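Actin-related protein 8 (Homo sapiens, PDB 4FO0) binds ATP as an actin-family subunit of the INO80 chromatin-remodelling complex, which acts in transcriptional regulation, DNA replication and probably DNA repair. Local coordinates at residues Met112-Trp125 with Gln335-Gln347. Numbering follows the deposited sequence.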
ATOM      1  N   MET A 112      24.822 -23.690  -1.907  1.00 65.82           N
ATOM      2  CA  MET A 112      23.759 -23.811  -2.911  1.00 74.38           C
ATOM      3  C   MET A 112      24.056 -23.025  -4.187  1.00 77.73           C
ATOM      4  O   MET A 112      24.400 -21.836  -4.135  1.00 68.80           O
ATOM      5  CB  MET A 112      22.404 -23.333  -2.360  1.00 77.32           C
ATOM      6  CG  MET A 112      21.877 -24.092  -1.151  1.00 73.68           C
ATOM      7  SD  MET A 112      21.628 -25.867  -1.381  1.00 70.76           S
ATOM      8  CE  MET A 112      21.932 -26.062  -3.140  1.00104.48           C
ATOM      9  N   ARG A 113      23.911 -23.694  -5.329  1.00 67.76           N
ATOM     10  CA  ARG A 113      23.968 -23.029  -6.628  1.00 48.09           C
ATOM     11  C   ARG A 113      22.636 -23.191  -7.322  1.00 47.10           C
ATOM     12  O   ARG A 113      21.950 -24.199  -7.138  1.00 57.77           O
ATOM     13  CB  ARG A 113      25.074 -23.606  -7.505  1.00 64.82           C
ATOM     14  CG  ARG A 113      26.463 -23.276  -7.013  1.00 66.01           C
ATOM     15  CD  ARG A 113      26.539 -21.839  -6.523  1.00 75.25           C
ATOM     16  NE  ARG A 113      27.860 -21.520  -5.978  1.00111.92           N
ATOM     17  CZ  ARG A 113      28.193 -21.603  -4.691  1.00 90.92           C
ATOM     18  NH1 ARG A 113      27.299 -21.991  -3.785  1.00 71.76           N
ATOM     19  NH2 ARG A 113      29.426 -21.294  -4.308  1.00 83.80           N
ATOM     20  N   PRO A 114      22.254 -22.188  -8.119  1.00 46.76           N
ATOM     21  CA  PRO A 114      20.986 -22.246  -8.858  1.00 41.75           C
ATOM     22  C   PRO A 114      21.054 -23.242 -10.025  1.00 47.55           C
ATOM     23  O   PRO A 114      22.097 -23.414 -10.656  1.00 39.78           O
ATOM     24  CB  PRO A 114      20.812 -20.813  -9.373  1.00 40.43           C
ATOM     25  CG  PRO A 114      22.212 -20.267  -9.436  1.00 42.49           C
ATOM     26  CD  PRO A 114      22.980 -20.923  -8.327  1.00 36.17           C
ATOM     27  N   ALA A 115      19.946 -23.926 -10.270  1.00 43.65           N
ATOM     28  CA  ALA A 115      19.802 -24.760 -11.439  1.00 39.93           C
ATOM     29  C   ALA A 115      19.144 -23.886 -12.499  1.00 49.76           C
ATOM     30  O   ALA A 115      18.457 -22.920 -12.156  1.00 46.46           O
ATOM     31  CB  ALA A 115      18.919 -25.943 -11.115  1.00 29.80           C
ATOM     32  N   ILE A 116      19.355 -24.184 -13.783  1.00 48.80           N
ATOM     33  CA  ILE A 116      18.580 -23.467 -14.794  1.00 48.37           C
ATOM     34  C   ILE A 116      17.343 -24.266 -15.216  1.00 46.80           C
ATOM     35  O   ILE A 116      17.407 -25.474 -15.462  1.00 39.25           O
ATOM     36  CB  ILE A 116      19.400 -22.932 -16.024  1.00 47.61           C
ATOM     37  CG1 ILE A 116      19.334 -23.906 -17.178  1.00 48.72           C
ATOM     38  CG2 ILE A 116      20.862 -22.561 -15.666  1.00 36.83           C
ATOM     39  CD1 ILE A 116      20.286 -25.030 -17.009  1.00 72.30           C
ATOM     40  N   LEU A 117      16.203 -23.585 -15.239  1.00 44.05           N
ATOM     41  CA  LEU A 117      14.955 -24.208 -15.644  1.00 41.24           C
ATOM     42  C   LEU A 117      14.810 -24.071 -17.148  1.00 56.86           C
ATOM     43  O   LEU A 117      14.212 -24.921 -17.797  1.00 58.20           O
ATOM     44  CB  LEU A 117      13.781 -23.522 -14.965  1.00 37.07           C
ATOM     45  CG  LEU A 117      13.654 -23.691 -13.456  1.00 41.84           C
ATOM     46  CD1 LEU A 117      12.309 -23.148 -12.998  1.00 41.28           C
ATOM     47  CD2 LEU A 117      13.800 -25.154 -13.095  1.00 24.85           C
ATOM     48  N   ASP A 118      15.378 -22.993 -17.685  1.00 48.58           N
ATOM     49  CA  ASP A 118      15.247 -22.631 -19.093  1.00 45.09           C
ATOM     50  C   ASP A 118      16.414 -21.768 -19.532  1.00 38.21           C
ATOM     51  O   ASP A 118      16.917 -20.961 -18.766  1.00 50.79           O
ATOM     52  CB  ASP A 118      13.953 -21.856 -19.344  1.00 51.92           C
ATOM     53  CG  ASP A 118      12.803 -22.751 -19.772  1.00 65.20           C
ATOM     54  OD1 ASP A 118      12.787 -23.164 -20.956  1.00 82.01           O
ATOM     55  OD2 ASP A 118      11.915 -23.025 -18.929  1.00 67.79           O
ATOM     56  N   HIS A 119      16.848 -21.939 -20.770  1.00 48.51           N
ATOM     57  CA  HIS A 119      17.974 -21.192 -21.267  1.00 36.52           C
ATOM     58  C   HIS A 119      17.697 -19.728 -21.195  1.00 41.79           C
ATOM     59  O   HIS A 119      18.564 -18.926 -20.808  1.00 34.23           O
ATOM     60  CB  HIS A 119      18.279 -21.588 -22.698  1.00 36.20           C
ATOM     61  CG  HIS A 119      19.429 -20.837 -23.300  1.00 41.66           C
ATOM     62  ND1 HIS A 119      19.260 -19.892 -24.225  1.00 36.63           N
ATOM     63  CD2 HIS A 119      20.792 -20.918 -23.069  1.00 35.33           C
ATOM     64  CE1 HIS A 119      20.449 -19.390 -24.573  1.00 36.97           C
ATOM     65  NE2 HIS A 119      21.386 -20.021 -23.866  1.00 40.71           N
ATOM     66  N   CYS A 120      16.486 -19.352 -21.570  1.00 40.95           N
ATOM     67  CA  CYS A 120      16.061 -17.973 -21.462  1.00 40.56           C
ATOM     68  C   CYS A 120      14.938 -17.848 -20.455  1.00 42.78           C
ATOM     69  O   CYS A 120      14.140 -18.758 -20.288  1.00 44.14           O
ATOM     70  CB  CYS A 120      15.624 -17.447 -22.825  1.00 42.02           C
ATOM     71  SG  CYS A 120      17.010 -16.982 -23.877  1.00 55.01           S
ATOM     72  N   SER A 121      14.892 -16.713 -19.774  1.00 39.90           N
ATOM     73  CA  SER A 121      13.981 -16.530 -18.662  1.00 32.80           C
ATOM     74  C   SER A 121      12.540 -16.445 -19.131  1.00 33.86           C
ATOM     75  O   SER A 121      11.625 -16.810 -18.410  1.00 41.62           O
ATOM     76  CB  SER A 121      14.349 -15.279 -17.877  1.00 29.48           C
ATOM     77  OG  SER A 121      14.021 -14.116 -18.599  1.00 43.04           O
ATOM     78  N   GLY A 122      12.344 -15.964 -20.350  1.00 37.84           N
ATOM     79  CA  GLY A 122      11.010 -15.806 -20.894  1.00 40.99           C
ATOM     80  C   GLY A 122      10.427 -14.413 -20.692  1.00 51.73           C
ATOM     81  O   GLY A 122       9.300 -14.133 -21.110  1.00 60.41           O
ATOM     82  N   ASN A 123      11.194 -13.547 -20.035  1.00 39.33           N
ATOM     83  CA  ASN A 123      10.834 -12.144 -19.907  1.00 43.88           C
ATOM     84  C   ASN A 123      11.852 -11.282 -20.599  1.00 37.94           C
ATOM     85  O   ASN A 123      13.035 -11.614 -20.622  1.00 41.00           O
ATOM     86  CB  ASN A 123      10.749 -11.721 -18.440  1.00 41.67           C
ATOM     87  CG  ASN A 123       9.658 -12.435 -17.703  1.00 52.13           C
ATOM     88  OD1 ASN A 123       8.584 -12.733 -18.258  1.00 58.52           O
ATOM     89  ND2 ASN A 123       9.924 -12.736 -16.442  1.00 45.03           N
ATOM     90  N   LYS A 124      11.399 -10.166 -21.150  1.00 41.45           N
ATOM     91  CA  LYS A 124      12.315  -9.255 -21.825  1.00 56.36           C
ATOM     92  C   LYS A 124      12.067  -7.801 -21.471  1.00 39.56           C
ATOM     93  O   LYS A 124      11.012  -7.437 -20.966  1.00 33.99           O
ATOM     94  CB  LYS A 124      12.254  -9.451 -23.338  1.00 45.95           C
ATOM     95  CG  LYS A 124      10.859  -9.446 -23.878  1.00 60.81           C
ATOM     96  CD  LYS A 124      10.830 -10.103 -25.228  1.00 83.80           C
ATOM     97  CE  LYS A 124      11.381 -11.509 -25.146  1.00 73.74           C
ATOM     98  NZ  LYS A 124      11.544 -12.078 -26.518  1.00 93.29           N
ATOM     99  N   TRP A 125      13.066  -6.974 -21.724  1.00 38.24           N
ATOM    100  CA  TRP A 125      12.920  -5.553 -21.535  1.00 32.04           C
ATOM    101  C   TRP A 125      11.807  -5.035 -22.420  1.00 48.13           C
ATOM    102  O   TRP A 125      11.608  -5.522 -23.533  1.00 39.58           O
ATOM    103  CB  TRP A 125      14.198  -4.872 -21.941  1.00 28.09           C
ATOM    104  CG  TRP A 125      15.405  -5.345 -21.209  1.00 38.42           C
ATOM    105  CD1 TRP A 125      16.549  -5.830 -21.763  1.00 41.36           C
ATOM    106  CD2 TRP A 125      15.622  -5.335 -19.791  1.00 45.78           C
ATOM    107  NE1 TRP A 125      17.467  -6.125 -20.785  1.00 39.09           N
ATOM    108  CE2 TRP A 125      16.923  -5.831 -19.565  1.00 47.71           C
ATOM    109  CE3 TRP A 125      14.848  -4.941 -18.694  1.00 49.31           C
ATOM    110  CZ2 TRP A 125      17.464  -5.957 -18.287  1.00 32.79           C
ATOM    111  CZ3 TRP A 125      15.385  -5.068 -17.428  1.00 37.26           C
ATOM    112  CH2 TRP A 125      16.679  -5.573 -17.235  1.00 41.44           C
ATOM    113  N   GLN A 335      12.247 -19.021  -7.848  1.00 41.94           N
ATOM    114  CA  GLN A 335      12.730 -18.767  -9.204  1.00 44.94           C
ATOM    115  C   GLN A 335      13.207 -17.335  -9.416  1.00 38.21           C
ATOM    116  O   GLN A 335      12.764 -16.410  -8.741  1.00 52.26           O
ATOM    117  CB  GLN A 335      11.622 -19.050 -10.212  1.00 33.93           C
ATOM    118  CG  GLN A 335      11.155 -20.488 -10.240  1.00 37.25           C
ATOM    119  CD  GLN A 335      10.218 -20.760 -11.401  1.00 50.24           C
ATOM    120  OE1 GLN A 335      10.017 -19.906 -12.268  1.00 49.86           O
ATOM    121  NE2 GLN A 335       9.641 -21.953 -11.427  1.00 48.22           N
ATOM    122  N   ILE A 336      14.111 -17.148 -10.365  1.00 39.99           N
ATOM    123  CA  ILE A 336      14.327 -15.819 -10.907  1.00 37.79           C
ATOM    124  C   ILE A 336      14.204 -15.899 -12.423  1.00 37.76           C
ATOM    125  O   ILE A 336      14.851 -16.712 -13.055  1.00 40.89           O
ATOM    126  CB  ILE A 336      15.688 -15.233 -10.545  1.00 38.64           C
ATOM    127  CG1 ILE A 336      15.942 -15.323  -9.033  1.00 41.86           C
ATOM    128  CG2 ILE A 336      15.748 -13.787 -11.018  1.00 29.78           C
ATOM    129  CD1 ILE A 336      17.238 -14.615  -8.580  1.00 34.33           C
ATOM    130  N   ARG A 337      13.342 -15.067 -12.991  1.00 42.71           N
ATOM    131  CA  ARG A 337      13.167 -14.995 -14.431  1.00 34.04           C
ATOM    132  C   ARG A 337      13.317 -13.549 -14.888  1.00 38.66           C
ATOM    133  O   ARG A 337      12.368 -12.929 -15.366  1.00 43.66           O
ATOM    134  CB  ARG A 337      11.796 -15.537 -14.827  1.00 28.62           C
ATOM    135  CG  ARG A 337      11.586 -16.980 -14.418  1.00 32.91           C
ATOM    136  CD  ARG A 337      10.278 -17.527 -14.966  1.00 32.72           C
ATOM    137  NE  ARG A 337      10.258 -18.988 -14.984  1.00 52.66           N
ATOM    138  CZ  ARG A 337      10.592 -19.728 -16.041  1.00 55.37           C
ATOM    139  NH1 ARG A 337      10.968 -19.144 -17.168  1.00 49.42           N
ATOM    140  NH2 ARG A 337      10.549 -21.054 -15.975  1.00 46.31           N
ATOM    141  N   HIS A 338      14.520 -13.012 -14.744  1.00 34.63           N
ATOM    142  CA  HIS A 338      14.767 -11.650 -15.172  1.00 37.00           C
ATOM    143  C   HIS A 338      15.136 -11.568 -16.630  1.00 40.47           C
ATOM    144  O   HIS A 338      15.674 -12.512 -17.201  1.00 43.62           O
ATOM    145  CB  HIS A 338      15.859 -11.028 -14.323  1.00 39.30           C
ATOM    146  CG  HIS A 338      15.428 -10.775 -12.916  1.00 53.89           C
ATOM    147  ND1 HIS A 338      16.293 -10.337 -11.935  1.00 52.04           N
ATOM    148  CD2 HIS A 338      14.215 -10.899 -12.327  1.00 34.68           C
ATOM    149  CE1 HIS A 338      15.629 -10.206 -10.801  1.00 44.69           C
ATOM    150  NE2 HIS A 338      14.369 -10.546 -11.009  1.00 46.28           N
ATOM    151  N   PRO A 339      14.852 -10.425 -17.248  1.00 39.37           N
ATOM    152  CA  PRO A 339      15.347 -10.260 -18.617  1.00 41.64           C
ATOM    153  C   PRO A 339      16.882 -10.350 -18.625  1.00 44.10           C
ATOM    154  O   PRO A 339      17.511 -10.040 -17.611  1.00 44.06           O
ATOM    155  CB  PRO A 339      14.869  -8.848 -18.996  1.00 38.64           C
ATOM    156  CG  PRO A 339      13.797  -8.504 -17.983  1.00 41.48           C
ATOM    157  CD  PRO A 339      14.205  -9.211 -16.727  1.00 32.17           C
ATOM    158  N   ASP A 340      17.476 -10.793 -19.732  1.00 50.22           N
ATOM    159  CA  ASP A 340      18.939 -10.823 -19.854  1.00 43.72           C
ATOM    160  C   ASP A 340      19.578 -11.894 -18.961  1.00 49.44           C
ATOM    161  O   ASP A 340      20.782 -11.880 -18.700  1.00 47.97           O
ATOM    162  CB  ASP A 340      19.541  -9.446 -19.537  1.00 44.37           C
ATOM    163  CG  ASP A 340      19.599  -8.517 -20.759  1.00 60.40           C
ATOM    164  OD1 ASP A 340      19.073  -8.886 -21.841  1.00 49.88           O
ATOM    165  OD2 ASP A 340      20.172  -7.405 -20.625  1.00 60.79           O
ATOM    166  N   SER A 341      18.757 -12.816 -18.482  1.00 44.85           N
ATOM    167  CA  SER A 341      19.255 -13.952 -17.725  1.00 38.19           C
ATOM    168  C   SER A 341      18.420 -15.203 -18.005  1.00 37.40           C
ATOM    169  O   SER A 341      17.376 -15.141 -18.670  1.00 36.65           O
ATOM    170  CB  SER A 341      19.304 -13.641 -16.227  1.00 42.86           C
ATOM    171  OG  SER A 341      18.099 -13.044 -15.798  1.00 56.27           O
ATOM    172  N   PRO A 342      18.913 -16.354 -17.538  1.00 37.50           N
ATOM    173  CA  PRO A 342      18.212 -17.634 -17.693  1.00 37.41           C
ATOM    174  C   PRO A 342      17.073 -17.760 -16.702  1.00 35.90           C
ATOM    175  O   PRO A 342      17.023 -16.967 -15.770  1.00 43.30           O
ATOM    176  CB  PRO A 342      19.293 -18.666 -17.397  1.00 33.42           C
ATOM    177  CG  PRO A 342      20.382 -17.906 -16.672  1.00 33.94           C
ATOM    178  CD  PRO A 342      20.308 -16.504 -17.083  1.00 32.50           C
ATOM    179  N   ALA A 343      16.164 -18.709 -16.905  1.00 35.93           N
ATOM    180  CA  ALA A 343      15.182 -19.031 -15.862  1.00 40.25           C
ATOM    181  C   ALA A 343      15.904 -19.841 -14.802  1.00 40.74           C
ATOM    182  O   ALA A 343      16.299 -20.984 -15.060  1.00 48.35           O
ATOM    183  CB  ALA A 343      13.997 -19.825 -16.421  1.00 28.57           C
ATOM    184  N   LEU A 344      16.084 -19.238 -13.628  1.00 28.95           N
ATOM    185  CA  LEU A 344      16.843 -19.837 -12.527  1.00 33.41           C
ATOM    186  C   LEU A 344      15.972 -20.360 -11.397  1.00 38.60           C
ATOM    187  O   LEU A 344      14.945 -19.770 -11.045  1.00 42.10           O
ATOM    188  CB  LEU A 344      17.814 -18.820 -11.959  1.00 29.89           C
ATOM    189  CG  LEU A 344      18.911 -18.384 -12.916  1.00 40.40           C
ATOM    190  CD1 LEU A 344      19.601 -17.155 -12.360  1.00 49.10           C
ATOM    191  CD2 LEU A 344      19.913 -19.510 -13.094  1.00 42.97           C
ATOM    192  N   LEU A 345      16.396 -21.477 -10.824  1.00 40.79           N
ATOM    193  CA  LEU A 345      15.731 -22.038  -9.656  1.00 39.78           C
ATOM    194  C   LEU A 345      16.726 -22.204  -8.513  1.00 44.82           C
ATOM    195  O   LEU A 345      17.755 -22.852  -8.677  1.00 38.55           O
ATOM    196  CB  LEU A 345      15.122 -23.387  -9.983  1.00 34.30           C
ATOM    197  CG  LEU A 345      14.485 -24.040  -8.768  1.00 45.21           C
ATOM    198  CD1 LEU A 345      13.191 -23.322  -8.449  1.00 32.66           C
ATOM    199  CD2 LEU A 345      14.252 -25.507  -9.029  1.00 26.45           C
ATOM    200  N   TYR A 346      16.400 -21.609  -7.366  1.00 41.03           N
ATOM    201  CA  TYR A 346      17.250 -21.610  -6.178  1.00 38.14           C
ATOM    202  C   TYR A 346      16.671 -22.443  -5.030  1.00 44.93           C
ATOM    203  O   TYR A 346      15.498 -22.293  -4.663  1.00 40.44           O
ATOM    204  CB  TYR A 346      17.412 -20.187  -5.659  1.00 35.14           C
ATOM    205  CG  TYR A 346      18.382 -19.324  -6.426  1.00 37.82           C
ATOM    206  CD1 TYR A 346      19.714 -19.237  -6.033  1.00 38.79           C
ATOM    207  CD2 TYR A 346      17.962 -18.558  -7.508  1.00 35.48           C
ATOM    208  CE1 TYR A 346      20.610 -18.436  -6.707  1.00 37.76           C
ATOM    209  CE2 TYR A 346      18.861 -17.750  -8.204  1.00 36.38           C
ATOM    210  CZ  TYR A 346      20.181 -17.698  -7.797  1.00 44.55           C
ATOM    211  OH  TYR A 346      21.086 -16.904  -8.465  1.00 56.29           O
ATOM    212  N   GLN A 347      17.500 -23.312  -4.460  1.00 43.43           N
ATOM    213  CA  GLN A 347      17.195 -23.925  -3.166  1.00 43.00           C
ATOM    214  C   GLN A 347      17.695 -23.023  -2.052  1.00 49.07           C
ATOM    215  O   GLN A 347      18.800 -22.474  -2.125  1.00 44.88           O
ATOM    216  CB  GLN A 347      17.903 -25.273  -3.005  1.00 46.34           C
ATOM    217  CG  GLN A 347      17.671 -26.256  -4.118  1.00 48.70           C
ATOM    218  CD  GLN A 347      16.204 -26.523  -4.344  1.00 56.81           C
ATOM    219  OE1 GLN A 347      15.462 -26.846  -3.413  1.00 67.17           O
ATOM    220  NE2 GLN A 347      15.767 -26.378  -5.588  1.00 51.15           N
TER
HETATM  221  O   HOH W   1      20.026 -23.316  -5.066  1.00 50.08           O
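Pro339 CB makes a CH-pi contact over one face of Trp125, 3.7 Å from the centroid of the six-membered ring, the two side chains crossing at about a right angle. At the indole edge, Trp125 NE1 donates to Asp340 OD2 at 3.0 Å, reaching the carboxylate from above its plane; the indole thus meets the type II turn from His338 to Ser341 through a CH-pi contact and a hydrogen bond. A leucine in place of Trp125, lacking the indole N-H and ring face, would probably leave Asp340 OD2 without this donor and Pro339 without its CH-pi partner. Ser121 OG, turned between its backbone N and carbonyl carbon (chi1 72°), donates to His338 O at 2.7 Å, while Ser341 OG meets that oxygen from the opposite face. The extended Arg337 brings NH1 to Ser121 O, 2.7 Å away in the guanidinium plane, and NE to Gln335 OE1, which limits rotation of the group. Asn123 ND2 donates to Arg337 O in the carbonyl plane. Farther along, Pro114 CB packs over the face of Tyr346. Ala115 pairs antiparallel with Leu345, and Leu117 and Asp118 both face Ala343 in a classic beta bulge. Strand 115-118 thereby edges a three-stranded antiparallel sheet, with 343-350 central and 330-336 beyond; helix 306-319 touches Pro339 and His338 through Met307.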